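PDB 6S9V: sucrose 6(F)-phosphate phosphorylase, which belongs, by its name, to the phosphorylases and carries an alpha-amylase-type catalytic domain built on a TIM barrel. Local coordinates for residues R209-I217 with P229-W237. Numbering follows the deposited sequence.
With SO4 (sulfate ion), chain D.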
loop_
_atom_site.group_PDB
_atom_site.type_symbol
_atom_site.label_atom_id
_atom_site.label_comp_id
_atom_site.label_asym_id
_atom_site.label_seq_id
_atom_site.Cartn_x
_atom_site.Cartn_y
_atom_site.Cartn_z
ATOM N N ARG A 209 8.602 1.638 1.960
ATOM C CA ARG A 209 7.734 0.561 1.522
ATOM C C ARG A 209 8.467 -0.265 0.475
ATOM O O ARG A 209 8.952 0.276 -0.523
ATOM C CB ARG A 209 6.449 1.152 0.937
ATOM C CG ARG A 209 5.463 0.169 0.298
ATOM C CD ARG A 209 4.291 0.971 -0.286
ATOM N NE ARG A 209 3.199 0.158 -0.825
ATOM C CZ ARG A 209 3.200 -0.412 -2.028
ATOM N NH1 ARG A 209 4.258 -0.292 -2.828
ATOM N NH2 ARG A 209 2.145 -1.112 -2.425
ATOM N N LEU A 210 8.548 -1.573 0.702
ATOM C CA LEU A 210 9.177 -2.486 -0.250
ATOM C C LEU A 210 8.113 -2.970 -1.228
ATOM O O LEU A 210 7.369 -3.914 -0.947
ATOM C CB LEU A 210 9.833 -3.650 0.478
ATOM C CG LEU A 210 10.967 -3.296 1.444
ATOM C CD1 LEU A 210 11.705 -4.546 1.848
ATOM C CD2 LEU A 210 11.940 -2.289 0.849
ATOM N N ASP A 211 8.071 -2.342 -2.398
ATOM C CA ASP A 211 7.077 -2.674 -3.404
ATOM C C ASP A 211 7.341 -4.060 -3.989
ATOM O O ASP A 211 8.477 -4.392 -4.337
ATOM C CB ASP A 211 7.109 -1.625 -4.515
ATOM C CG ASP A 211 6.197 -1.975 -5.671
ATOM O OD1 ASP A 211 4.966 -1.984 -5.472
ATOM O OD2 ASP A 211 6.706 -2.232 -6.782
ATOM N N ALA A 212 6.284 -4.867 -4.092
ATOM C CA ALA A 212 6.342 -6.148 -4.789
ATOM C C ALA A 212 7.464 -7.028 -4.246
ATOM O O ALA A 212 8.054 -7.824 -4.973
ATOM C CB ALA A 212 6.502 -5.942 -6.300
ATOM N N VAL A 213 7.750 -6.914 -2.947
ATOM C CA VAL A 213 8.887 -7.641 -2.388
ATOM C C VAL A 213 8.693 -9.146 -2.531
ATOM O O VAL A 213 9.671 -9.897 -2.666
ATOM C CB VAL A 213 9.111 -7.229 -0.918
ATOM C CG1 VAL A 213 7.963 -7.694 -0.034
ATOM C CG2 VAL A 213 10.454 -7.772 -0.414
ATOM N N GLY A 214 7.446 -9.614 -2.568
ATOM C CA GLY A 214 7.216 -11.042 -2.684
ATOM C C GLY A 214 7.761 -11.660 -3.954
ATOM O O GLY A 214 7.903 -12.887 -4.024
ATOM N N TYR A 215 8.089 -10.844 -4.957
ATOM C CA TYR A 215 8.505 -11.350 -6.258
ATOM C C TYR A 215 10.016 -11.431 -6.442
ATOM O O TYR A 215 10.464 -11.898 -7.494
ATOM C CB TYR A 215 7.914 -10.472 -7.362
ATOM C CG TYR A 215 6.418 -10.558 -7.422
ATOM C CD1 TYR A 215 5.796 -11.553 -8.154
ATOM C CD2 TYR A 215 5.624 -9.668 -6.709
ATOM C CE1 TYR A 215 4.430 -11.648 -8.207
ATOM C CE2 TYR A 215 4.244 -9.761 -6.749
ATOM C CZ TYR A 215 3.656 -10.753 -7.507
ATOM O OH TYR A 215 2.286 -10.871 -7.562
ATOM N N VAL A 216 10.815 -11.018 -5.454
ATOM C CA VAL A 216 12.234 -10.825 -5.730
ATOM C C VAL A 216 12.998 -12.135 -5.915
ATOM O O VAL A 216 14.039 -12.136 -6.583
ATOM C CB VAL A 216 12.934 -9.986 -4.636
ATOM C CG1 VAL A 216 12.339 -8.583 -4.588
ATOM C CG2 VAL A 216 12.891 -10.674 -3.260
ATOM N N ILE A 217 12.518 -13.255 -5.376
ATOM C CA ILE A 217 13.214 -14.532 -5.522
ATOM C C ILE A 217 12.572 -15.326 -6.654
ATOM O O ILE A 217 11.385 -15.679 -6.593
ATOM C CB ILE A 217 13.203 -15.350 -4.219
ATOM C CG1 ILE A 217 13.852 -14.567 -3.072
ATOM C CG2 ILE A 217 13.915 -16.696 -4.427
ATOM C CD1 ILE A 217 15.287 -14.115 -3.338
ATOM N N PRO A 229 13.315 -20.614 1.863
ATOM C CA PRO A 229 13.725 -19.582 2.825
ATOM C C PRO A 229 14.472 -18.398 2.212
ATOM O O PRO A 229 14.821 -17.460 2.930
ATOM C CB PRO A 229 14.647 -20.358 3.769
ATOM C CG PRO A 229 15.310 -21.346 2.864
ATOM C CD PRO A 229 14.273 -21.739 1.833
ATOM N N GLU A 230 14.705 -18.442 0.898
ATOM C CA GLU A 230 15.525 -17.421 0.252
ATOM C C GLU A 230 14.976 -16.015 0.480
ATOM O O GLU A 230 15.744 -15.067 0.681
ATOM C CB GLU A 230 15.631 -17.710 -1.247
ATOM C CG GLU A 230 16.512 -18.908 -1.598
ATOM C CD GLU A 230 15.783 -20.244 -1.540
ATOM O OE1 GLU A 230 14.627 -20.300 -1.075
ATOM O OE2 GLU A 230 16.377 -21.250 -1.981
ATOM N N ILE A 231 13.656 -15.850 0.432
ATOM C CA ILE A 231 13.092 -14.512 0.585
ATOM C C ILE A 231 13.495 -13.912 1.931
ATOM O O ILE A 231 13.732 -12.707 2.040
ATOM C CB ILE A 231 11.565 -14.550 0.407
ATOM C CG1 ILE A 231 10.987 -13.134 0.437
ATOM C CG2 ILE A 231 10.905 -15.397 1.477
ATOM C CD1 ILE A 231 11.047 -12.440 -0.871
ATOM N N TYR A 232 13.596 -14.743 2.975
ATOM C CA TYR A 232 13.915 -14.213 4.299
ATOM C C TYR A 232 15.372 -13.779 4.405
ATOM O O TYR A 232 15.698 -12.879 5.191
ATOM C CB TYR A 232 13.561 -15.250 5.368
ATOM C CG TYR A 232 12.125 -15.123 5.812
ATOM C CD1 TYR A 232 11.746 -14.103 6.667
ATOM C CD2 TYR A 232 11.144 -15.994 5.358
ATOM C CE1 TYR A 232 10.444 -13.954 7.069
ATOM C CE2 TYR A 232 9.825 -15.852 5.762
ATOM C CZ TYR A 232 9.486 -14.827 6.621
ATOM O OH TYR A 232 8.189 -14.652 7.052
ATOM N N GLU A 233 16.260 -14.385 3.617
ATOM C CA GLU A 233 17.646 -13.935 3.584
ATOM C C GLU A 233 17.749 -12.520 3.021
ATOM O O GLU A 233 18.538 -11.701 3.513
ATOM C CB GLU A 233 18.475 -14.913 2.754
ATOM C CG GLU A 233 18.410 -16.349 3.253
ATOM C CD GLU A 233 19.172 -17.307 2.364
ATOM O OE1 GLU A 233 20.331 -17.001 2.016
ATOM O OE2 GLU A 233 18.608 -18.365 2.006
ATOM N N PHE A 234 16.960 -12.215 1.988
ATOM C CA PHE A 234 16.915 -10.857 1.461
ATOM C C PHE A 234 16.260 -9.901 2.452
ATOM O O PHE A 234 16.755 -8.794 2.681
ATOM C CB PHE A 234 16.158 -10.827 0.135
ATOM C CG PHE A 234 15.960 -9.441 -0.412
ATOM C CD1 PHE A 234 17.002 -8.782 -1.048
ATOM C CD2 PHE A 234 14.748 -8.790 -0.269
ATOM C CE1 PHE A 234 16.836 -7.504 -1.536
ATOM C CE2 PHE A 234 14.575 -7.513 -0.765
ATOM C CZ PHE A 234 15.624 -6.870 -1.404
ATOM N N LEU A 235 15.119 -10.299 3.023
ATOM C CA LEU A 235 14.436 -9.429 3.975
ATOM C C LEU A 235 15.330 -9.110 5.165
ATOM O O LEU A 235 15.423 -7.951 5.591
ATOM C CB LEU A 235 13.136 -10.078 4.439
ATOM C CG LEU A 235 12.026 -10.188 3.400
ATOM C CD1 LEU A 235 10.871 -11.014 3.942
ATOM C CD2 LEU A 235 11.545 -8.799 2.974
ATOM N N ASP A 236 16.009 -10.121 5.710
ATOM C CA ASP A 236 16.884 -9.878 6.849
ATOM C C ASP A 236 18.011 -8.932 6.468
ATOM O O ASP A 236 18.329 -8.001 7.218
ATOM C CB ASP A 236 17.464 -11.197 7.373
ATOM C CG ASP A 236 16.412 -12.094 8.005
ATOM O OD1 ASP A 236 15.310 -11.601 8.329
ATOM O OD2 ASP A 236 16.693 -13.299 8.187
ATOM N N TRP A 237 18.625 -9.153 5.299
ATOM C CA TRP A 237 19.669 -8.258 4.825
ATOM C C TRP A 237 19.146 -6.837 4.696
ATOM O O TRP A 237 19.765 -5.883 5.183
ATOM C CB TRP A 237 20.222 -8.743 3.481
ATOM C CG TRP A 237 21.136 -7.725 2.863
ATOM C CD1 TRP A 237 22.463 -7.557 3.117
ATOM C CD2 TRP A 237 20.786 -6.730 1.896
ATOM N NE1 TRP A 237 22.961 -6.517 2.375
ATOM C CE2 TRP A 237 21.950 -5.993 1.615
ATOM C CE3 TRP A 237 19.599 -6.389 1.240
ATOM C CZ2 TRP A 237 21.963 -4.934 0.712
ATOM C CZ3 TRP A 237 19.613 -5.344 0.344
ATOM C CH2 TRP A 237 20.786 -4.627 0.087
HETATM S S SO4 D . 0.279 -7.798 -6.960
HETATM O O1 SO4 D . 0.836 -8.915 -6.186
HETATM O O2 SO4 D . 0.002 -8.207 -8.334
HETATM O O3 SO4 D . -0.954 -7.365 -6.316
HETATM O O4 SO4 D . 1.234 -6.698 -7.003
#
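Ile217 lies against the first turn of helix 230-244, its CG1 3.7 Å from Ile231 CA, while its CG2 branch, anti to the backbone N, meets Glu230 CB at 3.8 Å. The Glu230 chain bends at chi2 and leads its carboxylate away to a salt bridge with Lys219. Ile231 reaches back across the contact: with CG1 anti to its own N (chi1 -175°), the side chain extends from the helix and brings CD1 against Val213 and Val216. There CD1 sits 3.5 Å from Val216 CG2, tighter than usual for two methyls, and 3.4 Å from the carbonyl oxygen of Val213. About a turn further along the helix, the Phe234 ring receives two valines differently: Val213 CG2 comes in at the ring edge, near its plane, 4.1 Å from CE2, and Val216 CG2 approaches CD2 obliquely. Leu235 CD2 packs 3.7 Å from Val213 CG2, with Leu210 CD1 farther off. No hydrogen bond crosses; van der Waals packing, mostly between apolar side chains, joins the loop leaving the C-terminal end of barrel strand 207-210 to helix 230-244, within the beta-alpha-beta unit that returns to strand 248-251. Helix 187-202 adjoins Phe234, and helix 257-265 touches Leu235.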